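Local structure of water-soluble chlorophyll protein (Brassicaceae, 5HPZ) at residues G61-I66 and T77-F82. The protein binds chlorophyll in a water-soluble four-chain assembly and, as a member of the Kunitz-type protease inhibitor family, may also inhibit endopeptidases. Sequence-based numbering, arbitrary orientation.
Sequences GYEPVI and TINIEF
Gly61 and Asn79 face each other as an antiparallel hydrogen-bonded pair. Asn79 N donates to Gly61 O at 2.9 Å, and Gly61 N returns a longer bond of 3.2 Å to Asn79 O. One residue on, Tyr62 and Ile78 form the non-hydrogen-bonded pair, and beyond it Glu63 N reaches Thr77 O at 3.2 Å; the N-H points straight at the oxygen (173°) but lies above the carbonyl plane, where strand 58-62 has ended and the chain runs on as a loop. Thr77 OG1, set between its own backbone N and carbonyl carbon (chi1 61°), donates to Glu63 O; the modelled 2.4 Å is doubtfully short. A threonine would suit this place, since a hydroxyl on so short a side chain can reach the carbonyl of the cis peptide bond that leads into Pro64, whose CD lies 3.6 Å from Thr77 OG1.

Outside the backbone bonds, Glu63 lays CB and CG against the Asn79 amide, CB 3.5 Å from Asn79 OD1, while Asn79 ND2 donates to Ser122 O and Arg117 O. An alanine at Asn79 would probably leave those two carbonyls without their donor and the Glu63 methylenes without their neighbour. Tyr62 CD1 meets Ile78 CG2 at 3.9 Å, and Ile66 CG2 lies over one face of the Tyr62 ring, toward its rim; the phenol suits this margin because its OH bonds to Tyr73 N.

Strands 58-62 and 78-82 thus pair within the beta-trefoil fold of the Kunitz family; Ile78 and Ile80 both touch Phe60, and on strand 124-128 they meet Ile126 and Phe124 respectively.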
ATOM      1  N   GLY A  61      -6.568  -4.242 -31.786  1.00 43.23           N
ATOM      2  CA  GLY A  61      -7.462  -5.082 -32.607  1.00 39.84           C
ATOM      3  C   GLY A  61      -8.624  -4.239 -33.107  1.00 38.27           C
ATOM      4  O   GLY A  61      -9.141  -3.393 -32.385  1.00 38.64           O
ATOM      5  N   TYR A  62      -9.055  -4.497 -34.337  1.00 35.11           N
ATOM      6  CA  TYR A  62     -10.143  -3.740 -34.928  1.00 36.77           C
ATOM      7  C   TYR A  62     -11.433  -4.078 -34.275  1.00 36.67           C
ATOM      8  O   TYR A  62     -11.666  -5.207 -33.894  1.00 40.34           O
ATOM      9  CB  TYR A  62     -10.279  -4.007 -36.423  1.00 38.30           C
ATOM     10  CG  TYR A  62      -9.152  -3.426 -37.251  1.00 40.96           C
ATOM     11  CD1 TYR A  62      -9.029  -2.039 -37.441  1.00 43.12           C
ATOM     12  CD2 TYR A  62      -8.203  -4.272 -37.864  1.00 40.39           C
ATOM     13  CE1 TYR A  62      -7.992  -1.518 -38.212  1.00 42.71           C
ATOM     14  CE2 TYR A  62      -7.159  -3.761 -38.620  1.00 41.67           C
ATOM     15  CZ  TYR A  62      -7.051  -2.382 -38.805  1.00 43.34           C
ATOM     16  OH  TYR A  62      -5.984  -1.895 -39.589  1.00 39.61           O
ATOM     17  N   GLU A  63     -12.281  -3.075 -34.172  1.00 38.57           N
ATOM     18  CA  GLU A  63     -13.605  -3.241 -33.666  1.00 40.84           C
ATOM     19  C   GLU A  63     -14.319  -2.010 -34.175  1.00 40.04           C
ATOM     20  O   GLU A  63     -13.842  -0.880 -33.923  1.00 37.76           O
ATOM     21  CB  GLU A  63     -13.621  -3.285 -32.131  1.00 47.66           C
ATOM     22  CG  GLU A  63     -15.016  -3.102 -31.522  1.00 46.30           C
ATOM     23  CD  GLU A  63     -15.963  -4.215 -31.890  1.00 49.00           C
ATOM     24  OE1 GLU A  63     -15.505  -5.400 -31.967  1.00 43.16           O
ATOM     25  OE2 GLU A  63     -17.155  -3.888 -32.096  1.00 49.38           O
ATOM     26  N   PRO A  64     -15.393  -2.200 -34.947  1.00 44.08           N
ATOM     27  CA  PRO A  64     -15.819  -3.537 -35.414  1.00 46.19           C
ATOM     28  C   PRO A  64     -14.826  -4.110 -36.420  1.00 48.81           C
ATOM     29  O   PRO A  64     -13.806  -3.450 -36.747  1.00 42.52           O
ATOM     30  CB  PRO A  64     -17.195  -3.292 -36.071  1.00 48.11           C
ATOM     31  CG  PRO A  64     -17.381  -1.803 -36.122  1.00 51.95           C
ATOM     32  CD  PRO A  64     -16.419  -1.160 -35.142  1.00 46.43           C
ATOM     33  N   VAL A  65     -15.043  -5.367 -36.791  1.00 49.96           N
ATOM     34  CA  VAL A  65     -14.836  -5.847 -38.179  1.00 63.50           C
ATOM     35  C   VAL A  65     -13.430  -5.727 -38.809  1.00 55.89           C
ATOM     36  O   VAL A  65     -12.437  -6.125 -38.215  1.00 61.95           O
ATOM     37  CB  VAL A  65     -15.981  -5.250 -39.109  1.00 73.26           C
ATOM     38  CG1 VAL A  65     -15.746  -3.779 -39.530  1.00 74.57           C
ATOM     39  CG2 VAL A  65     -16.301  -6.144 -40.321  1.00 71.08           C
ATOM     40  N   ILE A  66     -13.370  -5.246 -40.042  1.00 65.27           N
ATOM     41  CA  ILE A  66     -12.165  -5.253 -40.859  1.00 63.76           C
ATOM     42  C   ILE A  66     -11.587  -6.656 -41.021  1.00 67.94           C
ATOM     43  O   ILE A  66     -10.541  -7.018 -40.444  1.00 51.78           O
ATOM     44  CB  ILE A  66     -11.167  -4.176 -40.412  1.00 67.71           C
ATOM     45  CG1 ILE A  66     -11.918  -2.832 -40.462  1.00 64.09           C
ATOM     46  CG2 ILE A  66      -9.930  -4.200 -41.313  1.00 69.85           C
ATOM     47  CD1 ILE A  66     -11.104  -1.596 -40.234  1.00 60.90           C
ATOM     48  N   THR A  77     -11.421   2.574 -35.925  1.00 40.42           N
ATOM     49  CA  THR A  77     -11.648   2.219 -34.506  1.00 40.80           C
ATOM     50  C   THR A  77     -11.068   0.858 -34.142  1.00 39.73           C
ATOM     51  O   THR A  77     -11.208  -0.127 -34.867  1.00 37.45           O
ATOM     52  CB  THR A  77     -13.111   2.269 -34.066  1.00 46.86           C
ATOM     53  OG1 THR A  77     -13.893   1.333 -34.823  1.00 45.44           O
ATOM     54  CG2 THR A  77     -13.632   3.672 -34.217  1.00 43.02           C
ATOM     55  N   ILE A  78     -10.343   0.855 -33.034  1.00 33.33           N
ATOM     56  CA  ILE A  78      -9.738  -0.307 -32.501  1.00 36.77           C
ATOM     57  C   ILE A  78     -10.059  -0.307 -31.004  1.00 36.55           C
ATOM     58  O   ILE A  78     -10.472   0.722 -30.440  1.00 34.36           O
ATOM     59  CB  ILE A  78      -8.204  -0.282 -32.698  1.00 35.81           C
ATOM     60  CG1 ILE A  78      -7.589   0.974 -32.041  1.00 39.89           C
ATOM     61  CG2 ILE A  78      -7.841  -0.284 -34.174  1.00 35.35           C
ATOM     62  CD1 ILE A  78      -6.077   0.971 -32.005  1.00 38.43           C
ATOM     63  N   ASN A  79      -9.850  -1.471 -30.399  1.00 39.43           N
ATOM     64  CA  ASN A  79      -9.657  -1.613 -28.947  1.00 36.07           C
ATOM     65  C   ASN A  79      -8.171  -1.647 -28.695  1.00 36.42           C
ATOM     66  O   ASN A  79      -7.373  -2.076 -29.559  1.00 36.22           O
ATOM     67  CB  ASN A  79     -10.302  -2.895 -28.383  1.00 38.60           C
ATOM     68  CG  ASN A  79     -11.813  -2.975 -28.622  1.00 43.85           C
ATOM     69  OD1 ASN A  79     -12.315  -4.038 -28.957  1.00 51.45           O
ATOM     70  ND2 ASN A  79     -12.537  -1.867 -28.441  1.00 40.20           N
ATOM     71  N   ILE A  80      -7.792  -1.163 -27.510  1.00 33.45           N
ATOM     72  CA  ILE A  80      -6.398  -1.221 -27.053  1.00 34.56           C
ATOM     73  C   ILE A  80      -6.383  -2.049 -25.777  1.00 34.31           C
ATOM     74  O   ILE A  80      -7.138  -1.791 -24.847  1.00 34.58           O
ATOM     75  CB  ILE A  80      -5.851   0.180 -26.765  1.00 30.72           C
ATOM     76  CG1 ILE A  80      -5.971   1.058 -28.013  1.00 30.69           C
ATOM     77  CG2 ILE A  80      -4.431   0.113 -26.257  1.00 32.90           C
ATOM     78  CD1 ILE A  80      -5.654   2.526 -27.751  1.00 28.99           C
ATOM     79  N   GLU A  81      -5.537  -3.059 -25.740  1.00 39.16           N
ATOM     80  CA  GLU A  81      -5.526  -3.921 -24.579  1.00 40.77           C
ATOM     81  C   GLU A  81      -4.151  -4.163 -24.063  1.00 35.98           C
ATOM     82  O   GLU A  81      -3.149  -4.425 -24.797  1.00 32.12           O
ATOM     83  CB  GLU A  81      -6.309  -5.238 -24.797  1.00 47.36           C
ATOM     84  CG  GLU A  81      -6.084  -6.048 -26.070  1.00 54.17           C
ATOM     85  CD  GLU A  81      -6.601  -7.489 -25.912  1.00 61.58           C
ATOM     86  OE1 GLU A  81      -7.540  -7.722 -25.114  1.00 54.05           O
ATOM     87  OE2 GLU A  81      -6.034  -8.400 -26.554  1.00 69.87           O
ATOM     88  N   PHE A  82      -4.088  -4.084 -22.765  1.00 31.05           N
ATOM     89  CA  PHE A  82      -2.871  -4.437 -22.117  1.00 30.82           C
ATOM     90  C   PHE A  82      -2.659  -5.955 -22.255  1.00 32.77           C
ATOM     91  O   PHE A  82      -3.610  -6.716 -22.167  1.00 34.34           O
ATOM     92  CB  PHE A  82      -2.920  -3.979 -20.665  1.00 29.59           C
ATOM     93  CG  PHE A  82      -2.472  -2.521 -20.474  1.00 28.48           C
ATOM     94  CD1 PHE A  82      -1.187  -2.106 -20.887  1.00 30.82           C
ATOM     95  CD2 PHE A  82      -3.296  -1.601 -19.879  1.00 29.89           C
ATOM     96  CE1 PHE A  82      -0.757  -0.780 -20.711  1.00 31.81           C
ATOM     97  CE2 PHE A  82      -2.866  -0.287 -19.656  1.00 29.06           C
ATOM     98  CZ  PHE A  82      -1.600   0.117 -20.072  1.00 30.30           C
TER